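Local coordinates for protein ABC transporter (Thermotoga maritima, PDB 1JI0) that probably serves as the ATP-binding, ATP-hydrolysing subunit of an ABC transporter for branched-chain amino acids, and is captured here with bound ATP, at residues D4-V9 with P158-M163; T47-I52 with I83-E88. All coordinates share one frame; numbering follows the deposited sequence.

Contact 1: residues D4-V9 with P158-M163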
loop_
_atom_site.group_PDB
_atom_site.type_symbol
_atom_site.label_atom_id
_atom_site.label_comp_id
_atom_site.label_asym_id
_atom_site.label_seq_id
_atom_site.Cartn_x
_atom_site.Cartn_y
_atom_site.Cartn_z
ATOM N N ASP A 4 -16.242 -9.230 -3.567
ATOM C CA ASP A 4 -16.105 -8.072 -4.437
ATOM C C ASP A 4 -15.437 -6.966 -3.605
ATOM O O ASP A 4 -14.906 -5.999 -4.146
ATOM C CB ASP A 4 -17.473 -7.602 -4.916
ATOM C CG ASP A 4 -17.405 -6.273 -5.631
ATOM O OD1 ASP A 4 -16.691 -6.188 -6.654
ATOM O OD2 ASP A 4 -18.058 -5.312 -5.166
ATOM N N ILE A 5 -15.494 -7.112 -2.282
ATOM C CA ILE A 5 -14.862 -6.163 -1.359
ATOM C C ILE A 5 -13.730 -6.975 -0.747
ATOM O O ILE A 5 -13.967 -7.793 0.142
ATOM C CB ILE A 5 -15.838 -5.701 -0.230
ATOM C CG1 ILE A 5 -17.006 -4.907 -0.830
ATOM C CG2 ILE A 5 -15.091 -4.827 0.797
ATOM C CD1 ILE A 5 -16.563 -3.654 -1.617
ATOM N N VAL A 6 -12.508 -6.776 -1.236
ATOM C CA VAL A 6 -11.374 -7.540 -0.725
ATOM C C VAL A 6 -11.050 -7.233 0.726
ATOM O O VAL A 6 -10.619 -8.113 1.472
ATOM C CB VAL A 6 -10.098 -7.324 -1.576
ATOM C CG1 VAL A 6 -10.368 -7.705 -3.018
ATOM C CG2 VAL A 6 -9.639 -5.878 -1.479
ATOM N N LEU A 7 -11.262 -5.990 1.137
ATOM C CA LEU A 7 -10.982 -5.612 2.511
ATOM C C LEU A 7 -12.020 -4.639 3.023
ATOM O O LEU A 7 -12.316 -3.631 2.372
ATOM C CB LEU A 7 -9.601 -4.963 2.626
ATOM C CG LEU A 7 -9.199 -4.628 4.068
ATOM C CD1 LEU A 7 -8.670 -5.892 4.758
ATOM C CD2 LEU A 7 -8.133 -3.547 4.058
ATOM N N GLU A 8 -12.587 -4.954 4.180
ATOM C CA GLU A 8 -13.562 -4.070 4.799
ATOM C C GLU A 8 -13.197 -3.864 6.262
ATOM O O GLU A 8 -12.989 -4.824 7.006
ATOM C CB GLU A 8 -14.981 -4.633 4.706
ATOM C CG GLU A 8 -16.021 -3.665 5.270
ATOM C CD GLU A 8 -17.439 -4.195 5.210
ATOM O OE1 GLU A 8 -17.627 -5.357 4.789
ATOM O OE2 GLU A 8 -18.367 -3.448 5.591
ATOM N N VAL A 9 -13.099 -2.605 6.664
ATOM C CA VAL A 9 -12.780 -2.262 8.044
ATOM C C VAL A 9 -14.073 -1.712 8.620
ATOM O O VAL A 9 -14.681 -0.832 8.025
ATOM C CB VAL A 9 -11.666 -1.170 8.111
ATOM C CG1 VAL A 9 -11.421 -0.749 9.556
ATOM C CG2 VAL A 9 -10.376 -1.703 7.503
ATOM N N PRO A 158 0.253 -10.734 -4.516
ATOM C CA PRO A 158 -0.643 -10.269 -3.450
ATOM C C PRO A 158 -2.119 -10.249 -3.823
ATOM O O PRO A 158 -2.476 -9.949 -4.960
ATOM C CB PRO A 158 -0.134 -8.853 -3.151
ATOM C CG PRO A 158 1.247 -8.809 -3.762
ATOM C CD PRO A 158 1.098 -9.628 -4.994
ATOM N N LYS A 159 -2.976 -10.577 -2.862
ATOM C CA LYS A 159 -4.410 -10.530 -3.101
ATOM C C LYS A 159 -4.819 -9.101 -2.759
ATOM O O LYS A 159 -5.862 -8.607 -3.192
ATOM C CB LYS A 159 -5.145 -11.532 -2.206
ATOM C CG LYS A 159 -4.960 -12.979 -2.644
ATOM C CD LYS A 159 -5.796 -13.927 -1.811
ATOM C CE LYS A 159 -5.630 -15.365 -2.289
ATOM N NZ LYS A 159 -6.543 -16.287 -1.548
ATOM N N LEU A 160 -3.970 -8.445 -1.974
ATOM C CA LEU A 160 -4.177 -7.061 -1.566
ATOM C C LEU A 160 -2.799 -6.442 -1.364
ATOM O O LEU A 160 -2.026 -6.893 -0.511
ATOM C CB LEU A 160 -4.959 -6.998 -0.255
ATOM C CG LEU A 160 -5.675 -5.702 0.159
ATOM C CD1 LEU A 160 -5.287 -5.369 1.575
ATOM C CD2 LEU A 160 -5.348 -4.542 -0.774
ATOM N N LEU A 161 -2.479 -5.422 -2.154
ATOM C CA LEU A 161 -1.182 -4.758 -2.020
ATOM C C LEU A 161 -1.365 -3.448 -1.261
ATOM O O LEU A 161 -2.073 -2.544 -1.727
ATOM C CB LEU A 161 -0.574 -4.486 -3.400
ATOM C CG LEU A 161 0.736 -3.684 -3.479
ATOM C CD1 LEU A 161 1.851 -4.420 -2.748
ATOM C CD2 LEU A 161 1.127 -3.474 -4.945
HETATM N N MSE A 162 -0.750 -3.354 -0.083
HETATM C CA MSE A 162 -0.834 -2.150 0.737
HETATM C C MSE A 162 0.513 -1.442 0.660
HETATM O O MSE A 162 1.562 -2.090 0.686
HETATM C CB MSE A 162 -1.165 -2.504 2.189
HETATM C CG MSE A 162 -2.450 -3.322 2.343
HETATM SE SE MSE A 162 -3.135 -3.401 4.137
HETATM C CE MSE A 162 -4.270 -1.867 4.096
HETATM N N MSE A 163 0.483 -0.115 0.556
HETATM C CA MSE A 163 1.707 0.667 0.444
HETATM C C MSE A 163 1.621 1.904 1.331
HETATM O O MSE A 163 0.647 2.658 1.267
HETATM C CB MSE A 163 1.925 1.079 -1.014
HETATM C CG MSE A 163 1.890 -0.073 -2.008
HETATM SE SE MSE A 163 2.151 0.526 -3.857
HETATM C CE MSE A 163 0.546 -0.163 -4.638
#

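Contact 2: residues T47-I52 with I83-E88. With ATP (adenosine-5'-triphosphate), chain B.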
loop_
_atom_site.group_PDB
_atom_site.type_symbol
_atom_site.label_atom_id
_atom_site.label_comp_id
_atom_site.label_asym_id
_atom_site.label_seq_id
_atom_site.Cartn_x
_atom_site.Cartn_y
_atom_site.Cartn_z
ATOM N N THR A 47 -0.902 3.520 11.282
ATOM C CA THR A 47 -1.547 2.730 12.316
ATOM C C THR A 47 -2.661 1.904 11.674
ATOM O O THR A 47 -2.819 0.726 11.983
ATOM C CB THR A 47 -2.126 3.633 13.424
ATOM O OG1 THR A 47 -1.059 4.358 14.046
ATOM C CG2 THR A 47 -2.838 2.799 14.493
ATOM N N THR A 48 -3.414 2.513 10.760
ATOM C CA THR A 48 -4.491 1.796 10.089
ATOM C C THR A 48 -3.951 0.576 9.360
ATOM O O THR A 48 -4.489 -0.522 9.508
ATOM C CB THR A 48 -5.241 2.703 9.094
ATOM O OG1 THR A 48 -5.856 3.776 9.816
ATOM C CG2 THR A 48 -6.319 1.919 8.347
ATOM N N LEU A 49 -2.880 0.760 8.592
ATOM C CA LEU A 49 -2.280 -0.345 7.850
ATOM C C LEU A 49 -1.692 -1.388 8.795
ATOM O O LEU A 49 -1.742 -2.592 8.514
ATOM C CB LEU A 49 -1.167 0.150 6.923
ATOM C CG LEU A 49 -1.487 1.122 5.788
ATOM C CD1 LEU A 49 -0.236 1.331 4.957
ATOM C CD2 LEU A 49 -2.595 0.576 4.909
ATOM N N SER A 50 -1.115 -0.923 9.901
ATOM C CA SER A 50 -0.521 -1.824 10.881
ATOM C C SER A 50 -1.600 -2.689 11.508
ATOM O O SER A 50 -1.410 -3.888 11.685
ATOM C CB SER A 50 0.208 -1.033 11.972
ATOM O OG SER A 50 1.393 -0.439 11.456
ATOM N N ALA A 51 -2.732 -2.075 11.846
ATOM C CA ALA A 51 -3.835 -2.811 12.444
ATOM C C ALA A 51 -4.277 -3.893 11.462
ATOM O O ALA A 51 -4.387 -5.068 11.821
ATOM C CB ALA A 51 -4.983 -1.869 12.758
ATOM N N ILE A 52 -4.508 -3.498 10.214
ATOM C CA ILE A 52 -4.933 -4.441 9.186
ATOM C C ILE A 52 -3.958 -5.607 9.074
ATOM O O ILE A 52 -4.374 -6.760 8.933
ATOM C CB ILE A 52 -5.056 -3.748 7.801
ATOM C CG1 ILE A 52 -6.220 -2.749 7.815
ATOM C CG2 ILE A 52 -5.270 -4.792 6.717
ATOM C CD1 ILE A 52 -6.250 -1.809 6.608
ATOM N N ILE A 83 -2.135 -10.758 2.015
ATOM C CA ILE A 83 -2.024 -9.320 2.217
ATOM C C ILE A 83 -0.556 -8.913 2.305
ATOM O O ILE A 83 0.123 -9.230 3.280
ATOM C CB ILE A 83 -2.744 -8.858 3.506
ATOM C CG1 ILE A 83 -4.252 -9.044 3.353
ATOM C CG2 ILE A 83 -2.431 -7.384 3.787
ATOM C CD1 ILE A 83 -5.052 -8.509 4.515
ATOM N N ALA A 84 -0.077 -8.215 1.278
ATOM C CA ALA A 84 1.303 -7.747 1.222
ATOM C C ALA A 84 1.391 -6.282 1.639
ATOM O O ALA A 84 0.560 -5.463 1.237
ATOM C CB ALA A 84 1.853 -7.911 -0.185
ATOM N N LEU A 85 2.395 -5.955 2.445
ATOM C CA LEU A 85 2.589 -4.587 2.901
ATOM C C LEU A 85 3.987 -4.069 2.585
ATOM O O LEU A 85 4.981 -4.707 2.923
ATOM C CB LEU A 85 2.350 -4.490 4.409
ATOM C CG LEU A 85 2.816 -3.212 5.119
ATOM C CD1 LEU A 85 2.115 -1.989 4.531
ATOM C CD2 LEU A 85 2.526 -3.321 6.604
ATOM N N VAL A 86 4.053 -2.927 1.904
ATOM C CA VAL A 86 5.323 -2.278 1.588
ATOM C C VAL A 86 5.300 -1.070 2.521
ATOM O O VAL A 86 4.749 -0.018 2.184
ATOM C CB VAL A 86 5.392 -1.793 0.123
ATOM C CG1 VAL A 86 6.769 -1.208 -0.160
ATOM C CG2 VAL A 86 5.127 -2.950 -0.832
ATOM N N PRO A 87 5.890 -1.218 3.717
ATOM C CA PRO A 87 5.967 -0.190 4.760
ATOM C C PRO A 87 6.823 1.006 4.385
ATOM O O PRO A 87 7.467 1.012 3.341
ATOM C CB PRO A 87 6.555 -0.955 5.935
ATOM C CG PRO A 87 7.552 -1.837 5.240
ATOM C CD PRO A 87 6.763 -2.361 4.060
ATOM N N GLU A 88 6.808 2.022 5.245
ATOM C CA GLU A 88 7.614 3.217 5.032
ATOM C C GLU A 88 9.059 2.833 5.319
ATOM O O GLU A 88 9.320 1.931 6.116
ATOM C CB GLU A 88 7.200 4.336 5.991
ATOM C CG GLU A 88 5.952 5.096 5.587
ATOM C CD GLU A 88 5.616 6.224 6.554
ATOM O OE1 GLU A 88 5.204 5.933 7.699
ATOM O OE2 GLU A 88 5.773 7.405 6.168
HETATM P PG ATP B . 3.257 7.792 8.829
HETATM O O1G ATP B . 4.340 8.705 8.422
HETATM O O2G ATP B . 2.460 7.236 7.714
HETATM O O3G ATP B . 3.675 6.824 9.905
HETATM P PB ATP B . 0.657 8.488 10.019
HETATM O O1B ATP B . -0.149 9.742 9.879
HETATM O O2B ATP B . 0.184 7.285 9.358
HETATM O O3B ATP B . 2.179 8.786 9.513
HETATM P PA ATP B . 0.702 7.133 12.625
HETATM O O1A ATP B . 1.681 6.066 12.374
HETATM O O2A ATP B . -0.719 6.743 12.818
HETATM O O3A ATP B . 0.879 8.292 11.536
HETATM O "O5'" ATP B . 1.192 7.937 13.872
HETATM C "C5'" ATP B . 0.469 9.076 14.349
HETATM C "C4'" ATP B . -0.258 8.786 15.612
HETATM O "O4'" ATP B . 0.746 8.534 16.637
HETATM C "C3'" ATP B . -1.039 9.975 16.113
HETATM O "O3'" ATP B . -2.371 9.559 16.471
HETATM C "C2'" ATP B . -0.236 10.468 17.282
HETATM O "O2'" ATP B . -1.007 11.107 18.293
HETATM C "C1'" ATP B . 0.313 9.149 17.852
HETATM N N9 ATP B . 1.483 9.254 18.804
HETATM C C8 ATP B . 2.574 8.413 18.903
HETATM N N7 ATP B . 3.441 8.727 19.825
HETATM C C5 ATP B . 2.888 9.866 20.391
HETATM C C6 ATP B . 3.318 10.718 21.456
HETATM N N6 ATP B . 4.444 10.476 22.104
HETATM N N1 ATP B . 2.549 11.788 21.798
HETATM C C2 ATP B . 1.409 12.019 21.131
HETATM N N3 ATP B . 0.888 11.299 20.114
HETATM C C4 ATP B . 1.695 10.211 19.785
#

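Contact 1: residues D4-V9 with P158-M163
Val6 and Leu7, consecutive in sequence, both turn their side chains toward Leu160, where a regular strand would send one of them to the far side. A classic beta bulge accounts for this: both residues face Val29 of the adjacent strand 25-30, and Val6 takes a helix-like backbone (phi/psi -66°/-33°) as the chain turns a corner. The result is a wholly apolar contact with no hydrogen bond between the two segments; the nearest CA atoms, those of Val6 and Leu160, are 7.3 Å apart. Val6 leans one methyl, CG2, against the branch point of the partner leucine, 4.3 Å from Leu160 CG. Leu7 does more. With its CG anti to the backbone N (chi1 -176°), it reaches out from the strand and brings its CD2 methyl to 4.2 Å from Leu160 CD1, the two leucine side chains crossing at about a right angle. The same Leu7 CD2 lies 4.2 Å from Met162 CE. Met162 is a selenomethionine whose bond from CA leaves alongside the interface, but whose chain then runs toward Leu7, with the terminal methyl CE nearest. Leu160 and Met162, two residues apart on strand 160-164, thus receive Leu7 together. Leu193 of the next strand touches both Leu7 and Met162, and Ile52 of helix 45-52 closes over the same pair. This buried face, where an antiparallel sheet packs on the central mixed sheet beside the P-loop helix, is characteristic of the ATP-binding domain of ABC transporters; strand 160-164 ends at Asp164, with Glu165 next, both of the nucleotide pocket, consistent with a Walker B strand.

Contact 2: residues T47-I52 with I83-E88
Leu49 and Leu85 meet methyl to methyl, CD1 of Leu49 lying 4.1 Å from CD1 of Leu85, their side chains oblique to one another. One helical turn further on, Ile52 sets CG2 4.3 Å from Ile83 CD1, so two residues of the helix sit on two alternate residues of the strand. At the other end of the helix segment, Thr47 OG1 donates a hydrogen bond of 2.7 Å to O2A of the ATP alpha-phosphate; chi1 of -62° places this hydroxyl beside the backbone N and its methyl anti to it. Past the strand, Glu88 brings its carboxylate up against the gamma-phosphate, but OE1 lies so close to PG that the placement is doubtful. Thr46 OG1 makes a weak hydrogen bond to Glu88 OE1, and the acidic Asp164 and Glu165 crowd the same carboxylate. Replacing Glu88 by an alanine removes the carboxylate and would probably leave Thr46 OG1 without this weak partner. Around this, the first turn of helix 45-52 carries the end of the P-loop; Thr47 turns to strands 5-16 and 19-23, while Leu49 and Ile52 also rest on Met162 of strand 160-164, the parallel neighbour of edge strand 83-86.

From the N terminus, residues 4-9 come first, in the antiparallel sheet; the chain then supplies the helix segment 47-52 and segment 83-88, a strand and the loop after it, which contact 2 joins across a 30-residue loop, before it reaches 158-163, where contact 1 closes a loop of 148. Contact 2 is therefore nested inside contact 1, and the two do not cross. They are joined in the mixed sheet: Met162 N lies 2.8 Å from Ala84 O and Met162 O 2.9 Å from Val86 N, probable hydrogen bonds between parallel neighbours. Together the contacts tie the antiparallel sheet, the P-loop helix and the central sheet into one nucleotide-binding unit.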